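Local coordinates for protein DegQ (Legionella fallonii, PDB 3PV2) that degrades proteins as a self-compartmentizing, trypsin-like protease of the HtrA family that forms large 12-meric assemblies and probably also acts as a chaperone, at residues 369-375 with 387-393; 433-437 with 447-451; 294-300 with 346-351; 118-122 with 248-252; 121-125 with 254-258. The contacts are given in a common frame with arbitrary orientation. Numbering follows the deposited sequence.

Overall arrangement
The five contacts follow the chain from the protease domain to the second PDZ domain. Interactions 4 and 5 lie side by side, centres about 9 Å apart: they share Gly121 and Asp122 at the end of strand 113-122, and Ile249 of one packs on Ile255 of the other, CG1 to CD1 at 4.0 Å. Interaction 5 also reaches interaction 3 in the first PDZ domain, where Gly258 CA lies 3.8 Å from Val350 CG1, although the two centres are about 22 Å apart. Interactions 1 and 2 belong to one sheet of the second PDZ domain, centres about 16 Å apart. Interaction 1 stands about 29 Å from interaction 3 and about 44 Å from interaction 4, centre to centre.

Interaction 1. Residues 369-375 with 387-393; sequences GLALRAF and GVQVVGA
Strands 370-375 and 388-393 run antiparallel at 168°, their axes 4.5 Å apart. Hydrogen-bonded pairs are Ala371-Gly392, Arg373-Gln389 and Phe375-Gly387; Leu370-Ala393, Leu372-Val390 and Ala374-Val388 alternate as non-hydrogen-bonded pairs. Arg373 N donates a hydrogen bond to Gln389 O at 3.0 Å, and Gln389 N donates one to Arg373 O at 2.8 Å. At the far end Gly387 N bonds Phe375 O at 3.0 Å, while the bond from Phe375 N to Gly387 O, also 3.0 Å, is bent and weak. The register slips by one at a classic beta bulge: Val391, with phi/psi of -85/-31°, and Gly392 both face Ala371, whose O receives Val391 N at 2.7 Å and, weakly, Gly392 N at 3.4 Å; Ala371 N closes on Gly392 O at 2.9 Å. This is the hairpin formed by the first two strands of the second PDZ domain's sheet. On one face, Leu370 CD2 meets Ala393 CB at 3.4 Å, and Leu372 (m, t) sets CB 3.8 Å from Val388 CG1 and CD2 4.1 Å from Val390 CG2; Leu424 of helix 421-428 covers Leu372 and Val388. On the other face, the p rotamer of Arg373 carries NE to Gln389 OE1 in a 2.6 Å hydrogen bond, Phe375 CE1 lies 3.6 Å from Gln389 NE2, and Arg373 also packs on Glu376 of a second subunit.

Interaction 2. Residues 433-437 with 447-451; sequences KELLV and YLLVI
Leucines and valines fill both faces of this two-stranded contact. Leu436 (t, p) and Leu449 share one face, with Leu436 CD1 4.1 Å from Leu449 CG; with chi1 t, Leu436 CG also lies 4.0 Å from Tyr447 CD1. The other face carries Leu435, Val437, Leu448 and Val450: Val437 CG2 touches Leu448 CB at 3.7 Å, and Val437 CG1 reaches diagonally to Val450 CG2 at 4.2 Å. Between the faces, extended strands 435-437 and 447-450 run antiparallel at 157°, axes 4.7 Å apart. Leu435-Val450 and Val437-Leu448 are hydrogen-bonded pairs, on either side of the non-hydrogen-bonded Leu436-Leu449. Leu435 N to Val450 O and Val450 N to Leu435 O are both 2.8 Å; Val437 N to Leu448 O is 2.9 Å, and Leu448 N to Val437 O is 2.8 Å. Outermost come Glu434, its CB 3.7 Å from Ile451 CG2, and the C-terminal carboxylate of Ile451. The pair forms the final hairpin of the second PDZ domain. Tyr447 N bonds Gln265 OE1 of a third subunit, strand 409-413 pairs with strand 435-441, and Val450 packs against Ala398 and Ala402 of helix 398-402.

Interaction 3. Residues 294-300 with 346-351; sequences PAELAGL and LSAVVT
Apolar packing joins the short helix 294-298 to strand 346-349, which crosses it at 148° with the axes 7.0 Å apart. Closest in backbone terms are Ala298 and Ala348, CA to CA 4.9 Å, and their methyls touch, CB to CB 3.6 Å. Beyond the helix, Leu300 CD1 meets Leu346 CD1 at 3.8 Å. Carbon-to-oxygen contacts tighten the fit: Ala298 CB lies 3.2 Å from Ser347 O, Pro294 CB 3.3 Å from Val349 O, Pro294 CG 3.5 Å from Thr351 OG1, and CD2 of Leu346 (m, t) 3.5 Å from Ala298 O. No direct hydrogen bond crosses. Instead two waters bridge backbone groups, each donating to a helix carbonyl and accepting from a strand amide: one links Pro294 O (2.7 Å) to Val349 N (3.0 Å), the other Ala298 O (2.5 Å) to Ser347 N (3.0 Å). Within the first segment, Gly299, at phi 101°, ends the helix in a Schellman motif, with Leu300 N on Ala295 O at 3.1 Å and Gly299 N on Glu296 O at 3.0 Å. A short helix lying against the last strand fits the circularly permuted PDZ fold of bacterial HtrA proteases.

Interaction 4. Residues 118-122 with 248-252; sequences LIGGD and QIIKF
A classic beta bulge marks the strand side: Ile119 and Gly120 both face Val129 of the neighbouring strand 127-131. Ile119 takes phi/psi of -81/-45° and Gly120 is almost fully extended at 172/169°, so the CA-to-CB bond of Ile119 points toward helix 248-252. Helix and strand 118-122 cross at 128°, axes 7.5 Å apart, with Gly120 CA 5.9 Å from Ile249 CA and Ile119 CA 6.5 Å from Ile250 CA. Ile249 (m, t) is the main helix residue here. Its CG2 lies 3.6 Å from Gly120 N and 3.9 Å from Ile119 CG2, while CD1 runs along the strand to Gly121 C at 4.0 Å and Asp122 CB at 4.3 Å. Ile119 (m, t) also sets CG2 4.1 Å from Ile250 CA and CD1 4.4 Å from Ile250 CG1. A beta carbon on Gly120 would come within a tight 3.0 Å of Ile249 CG2, so glycine suits this close approach. The contact packs the helix that closes the protease domain against its first beta barrel. Asp122 directs its carboxylate to Thr125 and Arg257; with no hydrogen bond across, helix and strand are held by close packing and burial of the isoleucine side chains.

Interaction 5. Residues 121-125 with 254-258; sequences GDSET and SIHRG
A salt-bridge network of Asp122, Glu124 and Arg257 ties the first barrel of the trypsin-like domain to the loop that leads from helix 239-252 to the first PDZ domain. Strand 113-122 ends at Asp122 and the chain turns through 123-125; opposite it, 254-258 has no regular structure, with Asp122 CA and Ile255 CA 6.7 Å apart. Asp122 (chi1 t) grips Arg257 end-on in a bidentate salt bridge: NH1 of Arg257 donates to OD1 of Asp122 and NH2 to OD2, both at 2.9 Å and nearly linear. Arg257 reaches across with chi1 m and chi2 and chi3 t. Glu124 OE2 sits over one face of the guanidinium, 2.9 Å from Arg257 NE, so this second bridge is one of charge alone. Thr125 OG1 donates to Asp122 OD2 at 2.8 Å, supported by a weak 3.4 Å bond from Thr125 N to the same oxygen, so OD2 is shared by Thr125 and Arg257. Ile255 CG1 packs on Asp122 CG at 3.7 Å, and Ile255 leans back on Ile249 of helix 239-252. One water donates to Gly121 O at 2.7 Å and Asp122 OD1 at 2.9 Å, and accepts from Ile255 N at 3.3 Å.

Interaction 1. Residues 369-375 with 387-393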
# COMPACT_ATOMS: atom_id res chain seq x y z
N GLY B 369 -36.70 13.10 35.02
CA GLY B 369 -35.51 12.88 34.19
C GLY B 369 -35.04 14.12 33.48
O GLY B 369 -34.10 14.03 32.68
N LEU B 370 -35.68 15.27 33.69
CA LEU B 370 -35.25 16.49 33.01
C LEU B 370 -34.42 17.38 33.95
O LEU B 370 -34.84 17.61 35.12
CB LEU B 370 -36.45 17.28 32.51
CG LEU B 370 -37.43 16.49 31.53
CD1 LEU B 370 -38.59 17.44 31.18
CD2 LEU B 370 -36.70 15.89 30.27
N ALA B 371 -33.28 17.85 33.46
CA ALA B 371 -32.46 18.82 34.15
C ALA B 371 -32.88 20.16 33.59
O ALA B 371 -32.93 20.36 32.37
CB ALA B 371 -30.92 18.53 33.88
N LEU B 372 -33.28 21.05 34.46
CA LEU B 372 -34.04 22.23 34.07
C LEU B 372 -33.42 23.46 34.76
O LEU B 372 -33.10 23.37 35.93
CB LEU B 372 -35.49 22.10 34.59
CG LEU B 372 -36.32 20.94 34.06
CD1 LEU B 372 -37.68 20.84 34.77
CD2 LEU B 372 -36.50 21.04 32.62
N ARG B 373 -33.29 24.57 34.07
CA ARG B 373 -32.86 25.79 34.71
C ARG B 373 -33.59 26.95 34.11
O ARG B 373 -34.00 26.90 32.96
CB ARG B 373 -31.35 26.00 34.57
CG ARG B 373 -30.89 26.26 33.14
CD ARG B 373 -29.52 26.99 33.05
NE ARG B 373 -29.49 27.86 31.86
CZ ARG B 373 -29.22 29.16 31.87
NH1 ARG B 373 -28.91 29.79 33.00
NH2 ARG B 373 -29.22 29.85 30.74
N ALA B 374 -33.79 27.99 34.90
CA ALA B 374 -34.37 29.26 34.43
C ALA B 374 -33.50 29.88 33.31
O ALA B 374 -32.31 29.71 33.29
CB ALA B 374 -34.45 30.27 35.61
N PHE B 375 -34.13 30.63 32.42
CA PHE B 375 -33.49 31.11 31.21
C PHE B 375 -34.16 32.41 30.80
O PHE B 375 -35.42 32.51 30.72
CB PHE B 375 -33.78 30.08 30.10
CG PHE B 375 -33.13 30.35 28.78
CD1 PHE B 375 -31.82 29.99 28.55
CD2 PHE B 375 -33.79 30.95 27.81
CE1 PHE B 375 -31.22 30.19 27.31
CE2 PHE B 375 -33.22 31.18 26.56
CZ PHE B 375 -31.92 30.78 26.33
N GLY B 387 -38.08 31.53 29.86
CA GLY B 387 -38.57 30.16 29.87
C GLY B 387 -37.68 29.31 30.73
O GLY B 387 -36.92 29.82 31.54
N VAL B 388 -37.81 28.02 30.53
CA VAL B 388 -37.01 27.05 31.29
C VAL B 388 -36.24 26.25 30.29
O VAL B 388 -36.84 25.63 29.38
CB VAL B 388 -37.90 26.11 32.12
CG1 VAL B 388 -37.09 24.89 32.65
CG2 VAL B 388 -38.47 26.89 33.30
N GLN B 389 -34.93 26.27 30.41
CA GLN B 389 -34.07 25.54 29.52
C GLN B 389 -33.92 24.15 29.97
O GLN B 389 -33.69 23.89 31.18
CB GLN B 389 -32.71 26.19 29.49
CG GLN B 389 -31.67 25.51 28.69
CD GLN B 389 -30.42 26.35 28.60
OE1 GLN B 389 -29.77 26.65 29.61
NE2 GLN B 389 -30.08 26.73 27.41
N VAL B 390 -34.01 23.20 29.03
CA VAL B 390 -33.81 21.78 29.37
C VAL B 390 -32.31 21.51 29.13
O VAL B 390 -31.84 21.49 28.01
CB VAL B 390 -34.60 20.86 28.48
CG1 VAL B 390 -34.28 19.39 28.84
CG2 VAL B 390 -36.15 21.19 28.56
N VAL B 391 -31.56 21.33 30.20
CA VAL B 391 -30.14 21.20 30.12
C VAL B 391 -29.86 19.75 29.83
O VAL B 391 -28.87 19.45 29.20
CB VAL B 391 -29.56 21.50 31.55
CG1 VAL B 391 -27.99 21.20 31.68
CG2 VAL B 391 -29.88 22.93 31.90
N GLY B 392 -30.70 18.84 30.31
CA GLY B 392 -30.50 17.41 30.08
C GLY B 392 -31.86 16.72 30.11
O GLY B 392 -32.82 17.20 30.72
N ALA B 393 -31.96 15.57 29.45
CA ALA B 393 -33.17 14.77 29.49
C ALA B 393 -32.81 13.32 29.37
O ALA B 393 -32.20 12.92 28.39
CB ALA B 393 -34.04 15.19 28.31

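Interaction 2. Residues 433-437 with 447-451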
# COMPACT_ATOMS: atom_id res chain seq x y z
N LYS B 433 -53.37 13.81 32.88
CA LYS B 433 -53.22 13.03 31.65
C LYS B 433 -52.01 13.49 30.78
O LYS B 433 -51.31 12.69 30.22
CB LYS B 433 -54.47 13.14 30.82
CG LYS B 433 -54.33 12.54 29.42
CD LYS B 433 -55.72 12.22 28.73
CE LYS B 433 -55.78 10.75 28.20
NZ LYS B 433 -55.79 9.73 29.32
N GLU B 434 -51.78 14.77 30.66
CA GLU B 434 -50.79 15.22 29.71
C GLU B 434 -50.35 16.60 30.05
O GLU B 434 -51.04 17.32 30.82
CB GLU B 434 -51.43 15.25 28.38
CG GLU B 434 -52.55 16.22 28.47
CD GLU B 434 -53.63 16.00 27.41
OE1 GLU B 434 -53.67 14.92 26.77
OE2 GLU B 434 -54.41 16.94 27.27
N LEU B 435 -49.20 16.96 29.53
CA LEU B 435 -48.70 18.29 29.64
C LEU B 435 -48.34 18.76 28.25
O LEU B 435 -47.50 18.18 27.57
CB LEU B 435 -47.46 18.33 30.54
CG LEU B 435 -46.70 19.67 30.65
CD1 LEU B 435 -47.49 20.79 31.28
CD2 LEU B 435 -45.36 19.58 31.46
N LEU B 436 -48.93 19.88 27.86
CA LEU B 436 -48.65 20.49 26.59
C LEU B 436 -47.53 21.49 26.76
O LEU B 436 -47.64 22.42 27.56
CB LEU B 436 -49.89 21.19 26.07
CG LEU B 436 -49.66 21.93 24.75
CD1 LEU B 436 -49.56 20.90 23.69
CD2 LEU B 436 -50.84 22.95 24.51
N VAL B 437 -46.39 21.28 26.09
CA VAL B 437 -45.25 22.23 26.22
C VAL B 437 -44.96 22.84 24.85
O VAL B 437 -45.17 22.21 23.78
CB VAL B 437 -44.00 21.60 26.77
CG1 VAL B 437 -44.34 20.85 28.02
CG2 VAL B 437 -43.51 20.57 25.81
N TYR B 447 -45.00 22.57 19.44
CA TYR B 447 -45.77 22.08 20.54
C TYR B 447 -45.59 20.55 20.71
O TYR B 447 -45.60 19.86 19.71
CB TYR B 447 -47.27 22.38 20.36
CG TYR B 447 -47.64 23.81 20.62
CD1 TYR B 447 -47.98 24.24 21.90
CD2 TYR B 447 -47.76 24.73 19.55
CE1 TYR B 447 -48.33 25.56 22.16
CE2 TYR B 447 -48.13 26.02 19.77
CZ TYR B 447 -48.43 26.45 21.08
OH TYR B 447 -48.86 27.73 21.30
N LEU B 448 -45.45 20.07 21.95
CA LEU B 448 -45.20 18.62 22.17
C LEU B 448 -46.14 18.25 23.28
O LEU B 448 -46.38 19.06 24.15
CB LEU B 448 -43.80 18.53 22.74
CG LEU B 448 -42.63 18.26 21.83
CD1 LEU B 448 -42.94 18.22 20.35
CD2 LEU B 448 -41.38 18.93 22.28
N LEU B 449 -46.64 17.04 23.31
CA LEU B 449 -47.49 16.65 24.39
C LEU B 449 -46.77 15.61 25.16
O LEU B 449 -46.42 14.63 24.62
CB LEU B 449 -48.72 16.01 23.82
CG LEU B 449 -49.97 16.87 23.78
CD1 LEU B 449 -51.09 16.03 23.09
CD2 LEU B 449 -50.41 17.21 25.24
N VAL B 450 -46.49 15.87 26.41
CA VAL B 450 -45.82 14.94 27.24
C VAL B 450 -46.90 14.14 27.99
O VAL B 450 -47.79 14.70 28.60
CB VAL B 450 -44.97 15.70 28.26
CG1 VAL B 450 -44.21 14.63 29.15
CG2 VAL B 450 -44.00 16.66 27.50
N ILE B 451 -46.85 12.82 27.90
CA ILE B 451 -47.94 12.01 28.45
C ILE B 451 -47.34 10.86 29.22
O ILE B 451 -47.98 10.35 30.13
CB ILE B 451 -48.85 11.38 27.37
CG1 ILE B 451 -48.05 10.57 26.36
CG2 ILE B 451 -49.75 12.45 26.57
CD1 ILE B 451 -48.99 9.95 25.23
OXT ILE B 451 -46.25 10.39 28.94

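Interaction 3. Residues 294-300 with 346-351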
# COMPACT_ATOMS: atom_id res chain seq x y z
N PRO B 294 -34.28 4.94 49.87
CA PRO B 294 -34.42 4.29 51.17
C PRO B 294 -33.51 4.95 52.28
O PRO B 294 -33.95 5.12 53.43
CB PRO B 294 -33.92 2.90 50.89
CG PRO B 294 -34.28 2.77 49.40
CD PRO B 294 -33.86 3.99 48.85
N ALA B 295 -32.31 5.31 51.91
CA ALA B 295 -31.37 6.01 52.83
C ALA B 295 -31.90 7.36 53.31
O ALA B 295 -31.82 7.65 54.49
CB ALA B 295 -30.02 6.17 52.14
N GLU B 296 -32.46 8.19 52.43
CA GLU B 296 -33.11 9.40 52.89
C GLU B 296 -34.28 9.12 53.86
O GLU B 296 -34.43 9.79 54.91
CB GLU B 296 -33.67 10.20 51.74
CG GLU B 296 -34.22 11.52 52.24
CD GLU B 296 -34.77 12.40 51.11
OE1 GLU B 296 -34.06 13.32 50.67
OE2 GLU B 296 -35.91 12.18 50.64
N LEU B 297 -35.10 8.15 53.52
CA LEU B 297 -36.24 7.81 54.36
C LEU B 297 -35.73 7.42 55.74
O LEU B 297 -36.30 7.82 56.72
CB LEU B 297 -37.03 6.58 53.81
CG LEU B 297 -38.56 6.40 54.09
CD1 LEU B 297 -39.03 4.93 53.80
CD2 LEU B 297 -39.05 6.84 55.45
N ALA B 298 -34.65 6.63 55.78
CA ALA B 298 -34.08 6.20 57.04
C ALA B 298 -33.48 7.31 57.88
O ALA B 298 -33.21 7.08 59.07
CB ALA B 298 -33.07 5.15 56.80
N GLY B 299 -33.25 8.50 57.30
CA GLY B 299 -32.77 9.62 58.02
C GLY B 299 -31.26 9.88 57.85
O GLY B 299 -30.71 10.71 58.55
N LEU B 300 -30.62 9.22 56.90
CA LEU B 300 -29.19 9.40 56.62
C LEU B 300 -28.93 10.76 55.99
O LEU B 300 -29.76 11.25 55.26
CB LEU B 300 -28.69 8.30 55.68
CG LEU B 300 -27.22 7.95 55.61
CD1 LEU B 300 -26.78 7.18 56.84
CD2 LEU B 300 -26.86 7.13 54.37
N LEU B 346 -29.93 3.95 62.66
CA LEU B 346 -30.97 4.12 61.66
C LEU B 346 -31.35 2.78 61.07
O LEU B 346 -30.56 1.81 61.07
CB LEU B 346 -30.48 5.02 60.54
CG LEU B 346 -29.85 6.36 60.95
CD1 LEU B 346 -29.15 6.98 59.75
CD2 LEU B 346 -30.87 7.33 61.64
N SER B 347 -32.54 2.79 60.49
CA SER B 347 -33.09 1.60 59.85
C SER B 347 -33.67 1.92 58.46
O SER B 347 -34.54 2.78 58.32
CB SER B 347 -34.20 0.99 60.73
OG SER B 347 -34.49 -0.31 60.24
N ALA B 348 -33.15 1.22 57.47
CA ALA B 348 -33.51 1.42 56.09
C ALA B 348 -34.02 0.09 55.47
O ALA B 348 -33.60 -1.00 55.84
CB ALA B 348 -32.33 1.98 55.32
N VAL B 349 -34.95 0.20 54.52
CA VAL B 349 -35.47 -0.98 53.78
C VAL B 349 -34.96 -0.97 52.33
O VAL B 349 -35.17 -0.02 51.63
CB VAL B 349 -37.02 -1.06 53.89
CG1 VAL B 349 -37.60 -2.25 53.08
CG2 VAL B 349 -37.45 -1.24 55.37
N VAL B 350 -34.24 -2.00 51.90
CA VAL B 350 -33.72 -2.08 50.55
C VAL B 350 -34.87 -2.25 49.58
O VAL B 350 -35.75 -3.07 49.84
CB VAL B 350 -32.83 -3.30 50.36
CG1 VAL B 350 -32.33 -3.40 48.92
CG2 VAL B 350 -31.64 -3.30 51.35
N THR B 351 -34.86 -1.51 48.48
CA THR B 351 -35.92 -1.60 47.51
C THR B 351 -35.40 -2.07 46.17
O THR B 351 -34.19 -2.01 45.87
CB THR B 351 -36.68 -0.24 47.29
OG1 THR B 351 -35.77 0.81 46.93
CG2 THR B 351 -37.44 0.13 48.55
O HOH W 1 -35.63 3.09 54.08
O HOH W 2 -34.05 5.36 60.70

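Interaction 4. Residues 118-122 with 248-252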
# COMPACT_ATOMS: atom_id res chain seq x y z
N LEU B 118 -24.34 -25.93 36.79
CA LEU B 118 -24.26 -24.52 37.18
C LEU B 118 -25.38 -24.18 38.16
O LEU B 118 -26.54 -24.29 37.83
CB LEU B 118 -24.40 -23.64 35.95
CG LEU B 118 -23.83 -22.22 35.86
CD1 LEU B 118 -24.89 -21.31 35.28
CD2 LEU B 118 -23.25 -21.63 37.17
N ILE B 119 -25.02 -23.74 39.36
CA ILE B 119 -26.02 -23.29 40.31
C ILE B 119 -26.39 -21.90 39.94
O ILE B 119 -27.54 -21.58 39.91
CB ILE B 119 -25.54 -23.40 41.73
CG1 ILE B 119 -25.25 -24.86 42.03
CG2 ILE B 119 -26.57 -22.93 42.71
CD1 ILE B 119 -25.17 -25.10 43.46
N GLY B 120 -25.40 -21.05 39.65
CA GLY B 120 -25.66 -19.70 39.16
C GLY B 120 -24.35 -18.95 39.13
O GLY B 120 -23.33 -19.41 39.67
N GLY B 121 -24.37 -17.78 38.51
CA GLY B 121 -23.24 -16.94 38.46
C GLY B 121 -23.61 -15.51 38.67
O GLY B 121 -24.78 -15.17 38.72
N ASP B 122 -22.59 -14.69 38.73
CA ASP B 122 -22.73 -13.27 38.98
C ASP B 122 -21.58 -12.59 38.27
O ASP B 122 -20.40 -12.65 38.75
CB ASP B 122 -22.69 -12.98 40.46
CG ASP B 122 -23.04 -11.52 40.76
OD1 ASP B 122 -24.12 -11.05 40.29
OD2 ASP B 122 -22.24 -10.83 41.41
N GLN B 248 -25.81 -16.65 48.64
CA GLN B 248 -26.94 -16.06 47.99
C GLN B 248 -27.27 -16.76 46.67
O GLN B 248 -28.48 -16.95 46.36
CB GLN B 248 -26.76 -14.56 47.83
CG GLN B 248 -27.77 -13.92 46.86
CD GLN B 248 -28.11 -12.47 47.24
OE1 GLN B 248 -28.27 -12.17 48.41
NE2 GLN B 248 -28.24 -11.59 46.25
N ILE B 249 -26.25 -17.21 45.93
CA ILE B 249 -26.51 -17.98 44.69
C ILE B 249 -27.12 -19.35 45.02
O ILE B 249 -27.99 -19.80 44.31
CB ILE B 249 -25.26 -18.14 43.79
CG1 ILE B 249 -25.00 -16.85 43.01
CG2 ILE B 249 -25.45 -19.24 42.79
CD1 ILE B 249 -23.61 -16.72 42.44
N ILE B 250 -26.64 -20.01 46.07
CA ILE B 250 -27.16 -21.31 46.41
C ILE B 250 -28.65 -21.20 46.80
O ILE B 250 -29.44 -21.92 46.25
CB ILE B 250 -26.31 -21.98 47.52
CG1 ILE B 250 -24.93 -22.42 46.98
CG2 ILE B 250 -26.99 -23.23 48.10
CD1 ILE B 250 -24.01 -22.81 48.08
N LYS B 251 -29.01 -20.28 47.71
CA LYS B 251 -30.37 -20.09 48.17
C LYS B 251 -31.32 -19.69 47.05
O LYS B 251 -32.39 -20.32 46.86
CB LYS B 251 -30.43 -19.01 49.28
CG LYS B 251 -31.42 -19.27 50.43
CD LYS B 251 -32.18 -18.00 50.87
CE LYS B 251 -32.51 -17.96 52.37
NZ LYS B 251 -31.29 -17.52 53.16
N PHE B 252 -30.91 -18.68 46.28
CA PHE B 252 -31.75 -18.04 45.28
C PHE B 252 -31.42 -18.24 43.79
O PHE B 252 -32.19 -17.82 42.92
CB PHE B 252 -31.76 -16.52 45.52
CG PHE B 252 -32.30 -16.10 46.86
CD1 PHE B 252 -33.67 -16.15 47.13
CD2 PHE B 252 -31.44 -15.62 47.85
CE1 PHE B 252 -34.17 -15.74 48.37
CE2 PHE B 252 -31.93 -15.21 49.09
CZ PHE B 252 -33.29 -15.27 49.36

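Interaction 5. Residues 121-125 with 254-258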
# COMPACT_ATOMS: atom_id res chain seq x y z
N GLY B 121 -24.37 -17.78 38.51
CA GLY B 121 -23.24 -16.94 38.46
C GLY B 121 -23.61 -15.51 38.67
O GLY B 121 -24.78 -15.17 38.72
N ASP B 122 -22.59 -14.69 38.73
CA ASP B 122 -22.73 -13.27 38.98
C ASP B 122 -21.58 -12.59 38.27
O ASP B 122 -20.40 -12.65 38.75
CB ASP B 122 -22.69 -12.98 40.46
CG ASP B 122 -23.04 -11.52 40.76
OD1 ASP B 122 -24.12 -11.05 40.29
OD2 ASP B 122 -22.24 -10.83 41.41
N SER B 123 -21.89 -11.99 37.11
CA SER B 123 -20.83 -11.36 36.27
C SER B 123 -20.22 -10.15 36.93
O SER B 123 -19.01 -9.93 36.81
CB SER B 123 -21.34 -10.99 34.87
OG SER B 123 -22.52 -10.22 34.90
N GLU B 124 -21.02 -9.39 37.66
CA GLU B 124 -20.47 -8.25 38.34
C GLU B 124 -19.28 -8.61 39.29
O GLU B 124 -18.26 -7.93 39.29
CB GLU B 124 -21.56 -7.42 39.04
CG GLU B 124 -21.10 -5.94 39.24
CD GLU B 124 -21.89 -5.16 40.29
OE1 GLU B 124 -21.30 -4.32 41.01
OE2 GLU B 124 -23.11 -5.39 40.40
N THR B 125 -19.36 -9.69 40.05
CA THR B 125 -18.23 -10.08 40.90
C THR B 125 -17.34 -11.15 40.26
O THR B 125 -16.35 -11.58 40.87
CB THR B 125 -18.73 -10.62 42.22
OG1 THR B 125 -19.67 -11.66 41.96
CG2 THR B 125 -19.44 -9.59 43.02
N SER B 254 -29.43 -16.55 41.88
CA SER B 254 -28.71 -15.36 41.38
C SER B 254 -28.73 -14.26 42.42
O SER B 254 -29.48 -14.35 43.38
CB SER B 254 -29.35 -14.82 40.10
OG SER B 254 -30.53 -14.10 40.43
N ILE B 255 -27.90 -13.23 42.25
CA ILE B 255 -27.90 -12.11 43.14
C ILE B 255 -28.89 -11.11 42.55
O ILE B 255 -28.73 -10.69 41.41
CB ILE B 255 -26.50 -11.39 43.22
CG1 ILE B 255 -25.36 -12.37 43.57
CG2 ILE B 255 -26.55 -10.20 44.19
CD1 ILE B 255 -25.67 -13.27 44.68
N HIS B 256 -29.93 -10.74 43.29
CA HIS B 256 -30.81 -9.68 42.83
C HIS B 256 -30.51 -8.43 43.65
O HIS B 256 -30.99 -8.28 44.75
CB HIS B 256 -32.26 -10.08 42.95
CG HIS B 256 -33.20 -9.06 42.37
ND1 HIS B 256 -33.76 -9.19 41.12
CD2 HIS B 256 -33.64 -7.88 42.86
CE1 HIS B 256 -34.51 -8.14 40.86
NE2 HIS B 256 -34.46 -7.33 41.91
N ARG B 257 -29.68 -7.56 43.09
CA ARG B 257 -29.27 -6.35 43.77
C ARG B 257 -30.38 -5.31 43.86
O ARG B 257 -31.13 -5.09 42.89
CB ARG B 257 -28.11 -5.72 43.02
CG ARG B 257 -26.84 -6.44 43.21
CD ARG B 257 -25.78 -5.92 42.30
NE ARG B 257 -24.53 -6.59 42.60
CZ ARG B 257 -24.16 -7.79 42.14
NH1 ARG B 257 -24.94 -8.47 41.32
NH2 ARG B 257 -22.99 -8.30 42.51
N GLY B 258 -30.49 -4.69 45.03
CA GLY B 258 -31.50 -3.69 45.26
C GLY B 258 -30.83 -2.35 45.49
O GLY B 258 -29.63 -2.18 45.29
O HOH W 3 -26.12 -13.00 39.50